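Local atomic coordinates of putative polyketide synthase (Brevibacillus brevis, PDB entry 6HP2), a protein that carries an S-adenosylmethionine-dependent O-methyltransferase domain, the part crystallised here, within a polyketide synthase multienzyme that probably takes part in bacillaene synthesis. Residues A[261-264]-A[265-269]; A[306-309]-A[310-314]; A[220-223]-A[224-228]. All coordinates share one frame; numbering follows the deposited sequence.

All three contacts are local, each within one helix or at its end, yet they sit in two distant regions of the methyltransferase domain. Interactions 2 and 3 are neighbours, with centres 12 Å apart: helix 221-230 packs against helix 299-310, and Leu310 CD1 comes within 3.5 Å of Ile225 CG1. Interaction 1, at the start of helix 263-281, lies on the side of the chain's centre opposite interaction 2, 38 Å away between centres, and 34 Å from interaction 3. None of the three touches the cofactor: the side chain of Leu268 in interaction 1 is about 12 Å from bound S-adenosyl-L-homocysteine, and that of Trp224 in interaction 3 about 13 Å.

Interaction 1 (A[261-264]-A[265-269]); sequences LPKA and VQDLY
The backbone N of Asp267 is shared between two carbonyl oxygens of the preceding turn, lying 2.7 Å from Lys263 O and 3.0 Å from Ala264 O. The first carbonyl points almost straight at the nitrogen, whereas the second is met from above its plane, 64° out of it. Ala264 O also receives a weak bond from Leu268 N. One residue earlier, Gln266 N donates to Pro262 O at 2.7 Å; Pro262 takes the N-cap position of helix 263-281, and this bond closes the helix's first turn.

The side chains add a bridge on the exposed flank. Lys263 leaves the backbone with CG anti to its own N (chi1 -172°) and then bends at chi2, which carries its methylenes obliquely past the carboxylate of Asp267: CE is 3.4 Å from OD1, and NZ forms a salt bridge of 3.5 Å with that same oxygen. Round the helix, Leu261 CD1 rests on Val265 CG1 at 3.7 Å, the residue before the cap thus joining the first turn by apolar contact. Leu261 and Leu268 both reach Leu64 of helix 59-64, the neighbour on this side.

With its carboxylate near the N-terminus of the helix, Asp267 probably gains from the helix dipole as well as from Lys263, although a solvent-exposed ion pair of this length is likely to contribute only modestly.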
ATOM      1  N   LEU A 261      -8.415 -17.348  20.614  1.00 49.47           N
ATOM      2  CA  LEU A 261      -7.398 -16.348  20.901  1.00 47.95           C
ATOM      3  C   LEU A 261      -8.002 -15.262  21.780  1.00 50.31           C
ATOM      4  O   LEU A 261      -9.226 -15.048  21.762  1.00 48.59           O
ATOM      5  CB  LEU A 261      -6.851 -15.696  19.619  1.00 47.14           C
ATOM      6  CG  LEU A 261      -6.277 -16.656  18.598  1.00 50.48           C
ATOM      7  CD1 LEU A 261      -5.781 -15.882  17.373  1.00 49.64           C
ATOM      8  CD2 LEU A 261      -5.169 -17.485  19.232  1.00 60.43           C
ATOM      9  N   PRO A 262      -7.180 -14.561  22.558  1.00 46.28           N
ATOM     10  CA  PRO A 262      -7.711 -13.495  23.412  1.00 49.61           C
ATOM     11  C   PRO A 262      -8.516 -12.512  22.580  1.00 45.50           C
ATOM     12  O   PRO A 262      -8.180 -12.218  21.416  1.00 43.75           O
ATOM     13  CB  PRO A 262      -6.448 -12.851  24.017  1.00 62.13           C
ATOM     14  CG  PRO A 262      -5.424 -13.949  23.997  1.00 65.85           C
ATOM     15  CD  PRO A 262      -5.735 -14.803  22.787  1.00 54.55           C
ATOM     16  N   LYS A 263      -9.530 -11.924  23.219  1.00 51.94           N
ATOM     17  CA  LYS A 263     -10.337 -10.908  22.546  1.00 57.40           C
ATOM     18  C   LYS A 263      -9.461  -9.867  21.847  1.00 52.75           C
ATOM     19  O   LYS A 263      -9.646  -9.585  20.663  1.00 53.70           O
ATOM     20  CB  LYS A 263     -11.268 -10.240  23.554  1.00 71.76           C
ATOM     21  CG  LYS A 263     -12.282  -9.301  22.963  1.00 74.37           C
ATOM     22  CD  LYS A 263     -13.186 -10.040  21.985  1.00 99.95           C
ATOM     23  CE  LYS A 263     -14.376  -9.186  21.566  1.00108.90           C
ATOM     24  NZ  LYS A 263     -15.120  -9.811  20.431  1.00 91.89           N
ATOM     25  N   ALA A 264      -8.483  -9.302  22.560  1.00 65.69           N
ATOM     26  CA  ALA A 264      -7.635  -8.277  21.971  1.00 57.61           C
ATOM     27  C   ALA A 264      -7.054  -8.754  20.643  1.00 59.35           C
ATOM     28  O   ALA A 264      -7.270  -8.131  19.595  1.00 60.23           O
ATOM     29  CB  ALA A 264      -6.520  -7.895  22.931  1.00 53.43           C
ATOM     30  N   VAL A 265      -6.331  -9.880  20.677  1.00 56.51           N
ATOM     31  CA  VAL A 265      -5.787 -10.481  19.464  1.00 53.60           C
ATOM     32  C   VAL A 265      -6.884 -10.715  18.434  1.00 55.39           C
ATOM     33  O   VAL A 265      -6.697 -10.471  17.230  1.00 55.15           O
ATOM     34  CB  VAL A 265      -5.052 -11.790  19.808  1.00 58.32           C
ATOM     35  CG1 VAL A 265      -4.654 -12.538  18.511  1.00 59.38           C
ATOM     36  CG2 VAL A 265      -3.867 -11.532  20.652  1.00 57.36           C
ATOM     37  N   GLN A 266      -8.047 -11.192  18.889  1.00 69.36           N
ATOM     38  CA  GLN A 266      -9.154 -11.511  17.987  1.00 66.32           C
ATOM     39  C   GLN A 266      -9.693 -10.263  17.298  1.00 76.29           C
ATOM     40  O   GLN A 266     -10.147 -10.334  16.153  1.00 83.39           O
ATOM     41  CB  GLN A 266     -10.262 -12.217  18.788  1.00 62.74           C
ATOM     42  CG  GLN A 266     -11.395 -12.772  18.025  1.00 78.65           C
ATOM     43  CD  GLN A 266     -12.363 -13.546  18.908  1.00 79.65           C
ATOM     44  OE1 GLN A 266     -12.028 -13.922  20.036  1.00 59.99           O
ATOM     45  NE2 GLN A 266     -13.564 -13.802  18.392  1.00 94.26           N
ATOM     46  N   ASP A 267      -9.635  -9.111  17.965  1.00 88.33           N
ATOM     47  CA  ASP A 267     -10.261  -7.913  17.419  1.00 93.62           C
ATOM     48  C   ASP A 267      -9.451  -7.322  16.272  1.00101.41           C
ATOM     49  O   ASP A 267     -10.026  -6.795  15.316  1.00124.05           O
ATOM     50  CB  ASP A 267     -10.445  -6.871  18.523  1.00 96.33           C
ATOM     51  CG  ASP A 267     -11.590  -7.206  19.457  1.00100.40           C
ATOM     52  OD1 ASP A 267     -12.562  -7.848  18.995  1.00 91.56           O
ATOM     53  OD2 ASP A 267     -11.516  -6.830  20.653  1.00101.03           O
ATOM     54  N   LEU A 268      -8.119  -7.384  16.348  1.00 72.10           N
ATOM     55  CA  LEU A 268      -7.294  -6.738  15.338  1.00 77.89           C
ATOM     56  C   LEU A 268      -7.258  -7.511  14.019  1.00 86.77           C
ATOM     57  O   LEU A 268      -7.079  -6.899  12.956  1.00 88.49           O
ATOM     58  CB  LEU A 268      -5.869  -6.550  15.858  1.00 83.16           C
ATOM     59  CG  LEU A 268      -5.023  -7.767  16.230  1.00 72.62           C
ATOM     60  CD1 LEU A 268      -4.493  -8.456  15.020  1.00 71.49           C
ATOM     61  CD2 LEU A 268      -3.852  -7.369  17.179  1.00 65.22           C
ATOM     62  N   TYR A 269      -7.435  -8.834  14.056  1.00 93.12           N
ATOM     63  CA  TYR A 269      -7.380  -9.641  12.842  1.00 63.16           C
ATOM     64  C   TYR A 269      -8.728  -9.763  12.138  1.00 48.70           C
ATOM     65  O   TYR A 269      -8.785 -10.233  10.979  1.00 35.50           O
ATOM     66  CB  TYR A 269      -6.853 -11.053  13.150  1.00 48.54           C
ATOM     67  CG  TYR A 269      -6.283 -11.748  11.935  1.00 37.66           C
ATOM     68  CD1 TYR A 269      -5.040 -11.423  11.452  1.00 43.59           C
ATOM     69  CD2 TYR A 269      -6.999 -12.703  11.274  1.00 31.74           C
ATOM     70  CE1 TYR A 269      -4.533 -12.023  10.301  1.00 39.93           C
ATOM     71  CE2 TYR A 269      -6.518 -13.304  10.145  1.00 40.28           C
ATOM     72  CZ  TYR A 269      -5.242 -12.974   9.683  1.00 45.45           C
ATOM     73  OH  TYR A 269      -4.722 -13.567   8.564  1.00 41.72           O
TER

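Interaction 2 (A[306-309]-A[310-314]); sequences NASK and LSKKR
Ser308 O, in the last turn of helix 299-310, is gripped by two side chains from opposite faces of its carbonyl plane. Ser311 OG donates to it at 2.8 Å, tilted 29° from that plane, and Lys312 NZ donates at 3.2 Å from above the other face. The hydroxyl of Ser311 stands between its backbone N and carbonyl carbon (chi1 74°), which turns it back over the helix end. Lys312 folds back too: chi1 (53°) sets CG 3.5 Å from Ser308 O, and a bend at chi4 turns the ammonium to the same oxygen, although this lysine is poorly ordered.

Behind these side chains the backbone bonds change as the helix runs out. Leu310 N still makes the regular bond to Asn306 O, but Ser311 N reaches Ala307 O and Ser308 O only weakly. Lys312 N then turns to Lys309 O at 3.3 Å, and a bridging water donates to both Lys309 O (2.9 Å) and Lys312 O (2.6 Å), tying the departing chain to the final turn.

Further out, the inner face of the helix is fixed to strand 233-240. The amide of Asn306 takes Ile235 N on OD1 and gives ND2 to Leu233 O, Lys309 NZ donates to Asp236 O, and Leu310 packs on Ile235 and Ile238. Beyond the turn, Arg314 begins the edge strand 314-315 and forms salt bridges with Glu237 and Glu318.

The C-terminal carbonyls of a helix carry partial negative charge, so the ammonium of Lys312 is probably favoured electrostatically here, though Lys309 NZ, 5.8 Å from Lys312 NZ and held by Asp236 O, would offset part of the gain. Ser308 O and Lys309 O, which the ending helix no longer pairs in the regular way, are met by the serine hydroxyl and the water.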
ATOM      1  N   ASN A 306      -8.902   7.568 -17.020  1.00 32.83           N
ATOM      2  CA  ASN A 306      -8.954   6.674 -15.861  1.00 25.10           C
ATOM      3  C   ASN A 306      -9.938   5.531 -16.076  1.00 29.55           C
ATOM      4  O   ASN A 306      -9.669   4.389 -15.670  1.00 30.21           O
ATOM      5  CB  ASN A 306      -9.291   7.489 -14.632  1.00 28.26           C
ATOM      6  CG  ASN A 306      -8.137   8.420 -14.218  1.00 35.96           C
ATOM      7  OD1 ASN A 306      -6.975   8.236 -14.616  1.00 29.52           O
ATOM      8  ND2 ASN A 306      -8.465   9.433 -13.434  1.00 32.16           N
ATOM      9  N   ALA A 307     -11.082   5.814 -16.730  1.00 31.32           N
ATOM     10  CA  ALA A 307     -12.071   4.777 -16.939  1.00 31.17           C
ATOM     11  C   ALA A 307     -11.515   3.694 -17.847  1.00 36.12           C
ATOM     12  O   ALA A 307     -11.787   2.510 -17.646  1.00 37.24           O
ATOM     13  CB  ALA A 307     -13.334   5.378 -17.552  1.00 36.34           C
ATOM     14  N   SER A 308     -10.753   4.090 -18.870  1.00 33.82           N
ATOM     15  CA  SER A 308     -10.143   3.137 -19.791  1.00 37.40           C
ATOM     16  C   SER A 308      -9.123   2.248 -19.078  1.00 37.18           C
ATOM     17  O   SER A 308      -9.042   1.032 -19.317  1.00 31.73           O
ATOM     18  CB  SER A 308      -9.466   3.918 -20.948  1.00 39.65           C
ATOM     19  OG  SER A 308      -8.748   3.057 -21.795  1.00 47.96           O
ATOM     20  N   LYS A 309      -8.282   2.843 -18.242  1.00 31.26           N
ATOM     21  CA  LYS A 309      -7.346   2.032 -17.490  1.00 31.31           C
ATOM     22  C   LYS A 309      -8.068   1.044 -16.576  1.00 30.30           C
ATOM     23  O   LYS A 309      -7.643  -0.109 -16.435  1.00 28.79           O
ATOM     24  CB  LYS A 309      -6.440   2.948 -16.652  1.00 35.21           C
ATOM     25  CG  LYS A 309      -5.514   3.814 -17.549  1.00 33.46           C
ATOM     26  CD  LYS A 309      -4.387   2.942 -18.091  1.00 33.36           C
ATOM     27  CE  LYS A 309      -3.477   3.760 -19.009  1.00 48.64           C
ATOM     28  NZ  LYS A 309      -2.235   2.999 -19.289  1.00 54.22           N
ATOM     29  N   LEU A 310      -9.119   1.496 -15.898  1.00 29.47           N
ATOM     30  CA  LEU A 310      -9.808   0.607 -14.958  1.00 33.16           C
ATOM     31  C   LEU A 310     -10.639  -0.474 -15.654  1.00 31.59           C
ATOM     32  O   LEU A 310     -10.983  -1.478 -15.010  1.00 32.99           O
ATOM     33  CB  LEU A 310     -10.682   1.428 -14.038  1.00 28.95           C
ATOM     34  CG  LEU A 310      -9.913   2.215 -12.963  1.00 29.88           C
ATOM     35  CD1 LEU A 310     -10.696   3.250 -12.276  1.00 35.58           C
ATOM     36  CD2 LEU A 310      -9.346   1.302 -11.917  1.00 37.29           C
ATOM     37  N   SER A 311     -10.905  -0.336 -16.961  1.00 31.21           N
ATOM     38  CA  SER A 311     -11.648  -1.352 -17.690  1.00 34.13           C
ATOM     39  C   SER A 311     -10.753  -2.515 -18.080  1.00 32.43           C
ATOM     40  O   SER A 311     -11.257  -3.549 -18.510  1.00 34.47           O
ATOM     41  CB  SER A 311     -12.319  -0.751 -18.943  1.00 35.43           C
ATOM     42  OG  SER A 311     -11.354  -0.495 -19.965  1.00 40.00           O
ATOM     43  N   LYS A 312      -9.441  -2.411 -17.880  1.00 33.45           N
ATOM     44  CA  LYS A 312      -8.520  -3.494 -18.276  1.00 36.56           C
ATOM     45  C   LYS A 312      -7.328  -3.491 -17.321  1.00 32.91           C
ATOM     46  O   LYS A 312      -6.174  -3.276 -17.664  1.00 27.10           O
ATOM     47  CB  LYS A 312      -8.098  -3.343 -19.736  1.00 52.07           C
ATOM     48  CG  LYS A 312      -7.546  -2.005 -20.104  1.00 78.53           C
ATOM     49  CD  LYS A 312      -7.318  -1.942 -21.617  1.00110.41           C
ATOM     50  CE  LYS A 312      -6.372  -0.820 -21.998  1.00131.98           C
ATOM     51  NZ  LYS A 312      -6.931   0.518 -21.681  1.00146.55           N
ATOM     52  N   LYS A 313      -7.607  -3.736 -16.055  1.00 24.62           N
ATOM     53  CA  LYS A 313      -6.559  -3.831 -15.055  1.00 25.93           C
ATOM     54  C   LYS A 313      -5.596  -4.944 -15.401  1.00 33.51           C
ATOM     55  O   LYS A 313      -5.994  -5.987 -15.909  1.00 31.97           O
ATOM     56  CB  LYS A 313      -7.237  -4.095 -13.707  1.00 24.20           C
ATOM     57  CG  LYS A 313      -8.170  -3.057 -13.268  1.00 26.33           C
ATOM     58  CD  LYS A 313      -8.742  -3.380 -11.875  1.00 35.09           C
ATOM     59  CE  LYS A 313      -9.937  -4.394 -12.058  1.00 45.17           C
ATOM     60  NZ  LYS A 313     -10.428  -4.941 -10.762  1.00 69.99           N
ATOM     61  N   ARG A 314      -4.306  -4.716 -15.138  1.00 22.06           N
ATOM     62  CA  ARG A 314      -3.314  -5.717 -15.504  1.00 22.49           C
ATOM     63  C   ARG A 314      -3.306  -6.783 -14.435  1.00 27.39           C
ATOM     64  O   ARG A 314      -3.229  -6.443 -13.264  1.00 30.51           O
ATOM     65  CB  ARG A 314      -1.912  -5.104 -15.629  1.00 31.52           C
ATOM     66  CG  ARG A 314      -1.851  -3.964 -16.657  1.00 75.03           C
ATOM     67  CD  ARG A 314      -0.436  -3.483 -16.886  1.00 93.82           C
ATOM     68  NE  ARG A 314       0.417  -4.549 -17.402  1.00 86.38           N
ATOM     69  CZ  ARG A 314       1.694  -4.385 -17.733  1.00108.39           C
ATOM     70  NH1 ARG A 314       2.270  -3.195 -17.617  1.00154.21           N
ATOM     71  NH2 ARG A 314       2.389  -5.410 -18.186  1.00 88.05           N
TER
HETATM   72  O   HOH W   1      -5.055  -0.972 -17.516  1.00 43.43           O

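Interaction 3 (A[220-223]-A[224-228]); sequences TVQE and WIELL
The first turns of helix 221-230 run in regular i to i+4 fashion, Trp224 N bonding to Thr220 O at 2.9 Å and Ile225 N to Val221 O at 3.0 Å. A capping box starts the helix: Thr220, the N-cap, accepts from Glu223 N on OG1, while its own N donates to Glu223 OE1 on the anti side of the carboxylate, each at 3.0 Å. The two bonds satisfy amides at the helix start and hold the Glu223 side chain back along the cap.

The indole of Trp224 has Thr220 O at its edge, 3.4 Å from CD1. NE1 bonds to Tyr201 O, and the ring lies among Leu198, Ile202 and Phe183, so this residue ties the helix to strand 194-203 of the central sheet of the Rossmann-like domain. On the neighbouring flank Val221 and Ile225 run side by side, Val221 CG1 meeting Ile225 CD1 at 3.9 Å. Ile225 also packs on helix 299-310 through Ala307.

On the solvent-facing side Gln222 reaches to Glu226. Its CG is anti to the backbone N (chi1 -174°), and the bend at chi2 carries the amide along the helix. Gln222 NE2 meets Glu226 OE2 at 2.6 Å in a nearly straight bond, the oxygen lying in the amide plane but the nitrogen standing 41° out of the carboxylate plane.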
ATOM      1  N   THR A 220     -16.003   3.167  -5.042  1.00 28.88           N
ATOM      2  CA  THR A 220     -16.286   2.394  -6.223  1.00 26.66           C
ATOM      3  C   THR A 220     -15.335   2.749  -7.363  1.00 31.42           C
ATOM      4  O   THR A 220     -14.607   3.740  -7.329  1.00 29.68           O
ATOM      5  CB  THR A 220     -17.717   2.677  -6.696  1.00 28.85           C
ATOM      6  OG1 THR A 220     -17.787   4.052  -7.105  1.00 27.84           O
ATOM      7  CG2 THR A 220     -18.742   2.432  -5.575  1.00 27.99           C
ATOM      8  N   VAL A 221     -15.440   1.976  -8.445  1.00 28.85           N
ATOM      9  CA  VAL A 221     -14.714   2.304  -9.682  1.00 26.06           C
ATOM     10  C   VAL A 221     -14.986   3.748 -10.088  1.00 28.56           C
ATOM     11  O   VAL A 221     -14.076   4.530 -10.320  1.00 25.47           O
ATOM     12  CB  VAL A 221     -15.129   1.337 -10.804  1.00 31.57           C
ATOM     13  CG1 VAL A 221     -14.598   1.805 -12.157  1.00 35.57           C
ATOM     14  CG2 VAL A 221     -14.658  -0.087 -10.461  1.00 46.26           C
ATOM     15  N   GLN A 222     -16.262   4.110 -10.212  1.00 28.70           N
ATOM     16  CA  GLN A 222     -16.606   5.425 -10.685  1.00 31.40           C
ATOM     17  C   GLN A 222     -16.109   6.505  -9.739  1.00 29.85           C
ATOM     18  O   GLN A 222     -15.677   7.575 -10.185  1.00 28.00           O
ATOM     19  CB  GLN A 222     -18.136   5.518 -10.894  1.00 33.41           C
ATOM     20  CG  GLN A 222     -18.549   6.822 -11.540  1.00 49.06           C
ATOM     21  CD  GLN A 222     -17.966   7.010 -12.968  1.00 62.75           C
ATOM     22  OE1 GLN A 222     -17.776   6.048 -13.722  1.00 67.31           O
ATOM     23  NE2 GLN A 222     -17.669   8.260 -13.322  1.00 52.56           N
ATOM     24  N   GLU A 223     -16.177   6.261  -8.432  1.00 29.09           N
ATOM     25  CA  GLU A 223     -15.709   7.257  -7.480  1.00 25.46           C
ATOM     26  C   GLU A 223     -14.191   7.437  -7.578  1.00 27.16           C
ATOM     27  O   GLU A 223     -13.689   8.546  -7.412  1.00 25.37           O
ATOM     28  CB  GLU A 223     -16.142   6.877  -6.032  1.00 24.57           C
ATOM     29  CG  GLU A 223     -17.605   7.014  -5.780  1.00 37.54           C
ATOM     30  CD  GLU A 223     -18.034   6.500  -4.395  1.00 50.31           C
ATOM     31  OE1 GLU A 223     -17.401   5.561  -3.874  1.00 38.19           O
ATOM     32  OE2 GLU A 223     -18.999   7.049  -3.846  1.00 69.63           O
ATOM     33  N   TRP A 224     -13.441   6.362  -7.842  1.00 23.59           N
ATOM     34  CA  TRP A 224     -11.997   6.482  -7.994  1.00 22.92           C
ATOM     35  C   TRP A 224     -11.630   7.277  -9.232  1.00 24.81           C
ATOM     36  O   TRP A 224     -10.748   8.145  -9.197  1.00 25.26           O
ATOM     37  CB  TRP A 224     -11.372   5.081  -8.078  1.00 23.48           C
ATOM     38  CG  TRP A 224     -10.956   4.506  -6.782  1.00 22.64           C
ATOM     39  CD1 TRP A 224     -11.473   3.425  -6.159  1.00 23.90           C
ATOM     40  CD2 TRP A 224      -9.808   4.893  -6.017  1.00 22.77           C
ATOM     41  NE1 TRP A 224     -10.747   3.133  -5.025  1.00 34.47           N
ATOM     42  CE2 TRP A 224      -9.725   4.029  -4.911  1.00 24.52           C
ATOM     43  CE3 TRP A 224      -8.858   5.912  -6.156  1.00 27.85           C
ATOM     44  CZ2 TRP A 224      -8.748   4.152  -3.911  1.00 26.89           C
ATOM     45  CZ3 TRP A 224      -7.862   6.027  -5.153  1.00 30.75           C
ATOM     46  CH2 TRP A 224      -7.820   5.140  -4.070  1.00 32.52           C
ATOM     47  N   ILE A 225     -12.344   7.029 -10.326  1.00 29.60           N
ATOM     48  CA  ILE A 225     -12.143   7.775 -11.556  1.00 27.94           C
ATOM     49  C   ILE A 225     -12.270   9.270 -11.302  1.00 34.22           C
ATOM     50  O   ILE A 225     -11.419  10.079 -11.715  1.00 30.20           O
ATOM     51  CB  ILE A 225     -13.157   7.299 -12.609  1.00 22.52           C
ATOM     52  CG1 ILE A 225     -12.805   5.881 -13.058  1.00 31.71           C
ATOM     53  CG2 ILE A 225     -13.275   8.347 -13.795  1.00 31.99           C
ATOM     54  CD1 ILE A 225     -13.922   5.249 -13.958  1.00 36.29           C
ATOM     55  N   GLU A 226     -13.362   9.657 -10.669  1.00 24.25           N
ATOM     56  CA  GLU A 226     -13.670  11.061 -10.417  1.00 23.55           C
ATOM     57  C   GLU A 226     -12.822  11.683  -9.309  1.00 29.36           C
ATOM     58  O   GLU A 226     -12.455  12.869  -9.402  1.00 32.61           O
ATOM     59  CB  GLU A 226     -15.152  11.179 -10.094  1.00 35.77           C
ATOM     60  CG  GLU A 226     -16.033  10.853 -11.316  1.00 35.21           C
ATOM     61  CD  GLU A 226     -17.532  10.708 -10.970  1.00 46.64           C
ATOM     62  OE1 GLU A 226     -17.955  10.923  -9.806  1.00 50.99           O
ATOM     63  OE2 GLU A 226     -18.267  10.298 -11.876  1.00 44.72           O
ATOM     64  N   LEU A 227     -12.529  10.913  -8.266  1.00 28.80           N
ATOM     65  CA  LEU A 227     -11.697  11.411  -7.183  1.00 29.30           C
ATOM     66  C   LEU A 227     -10.306  11.764  -7.708  1.00 30.48           C
ATOM     67  O   LEU A 227      -9.773  12.841  -7.432  1.00 32.37           O
ATOM     68  CB  LEU A 227     -11.590  10.362  -6.081  1.00 31.15           C
ATOM     69  CG  LEU A 227     -10.601  10.627  -4.933  1.00 34.08           C
ATOM     70  CD1 LEU A 227     -11.054  11.868  -4.171  1.00 27.82           C
ATOM     71  CD2 LEU A 227     -10.515   9.417  -4.010  1.00 36.03           C
ATOM     72  N   LEU A 228      -9.707  10.859  -8.472  1.00 31.15           N
ATOM     73  CA  LEU A 228      -8.393  11.124  -9.040  1.00 30.37           C
ATOM     74  C   LEU A 228      -8.453  12.272 -10.033  1.00 30.84           C
ATOM     75  O   LEU A 228      -7.674  13.209  -9.918  1.00 26.65           O
ATOM     76  CB  LEU A 228      -7.826   9.878  -9.711  1.00 29.01           C
ATOM     77  CG  LEU A 228      -7.619   8.702  -8.799  1.00 27.35           C
ATOM     78  CD1 LEU A 228      -7.107   7.509  -9.611  1.00 30.97           C
ATOM     79  CD2 LEU A 228      -6.631   8.999  -7.674  1.00 29.65           C
TER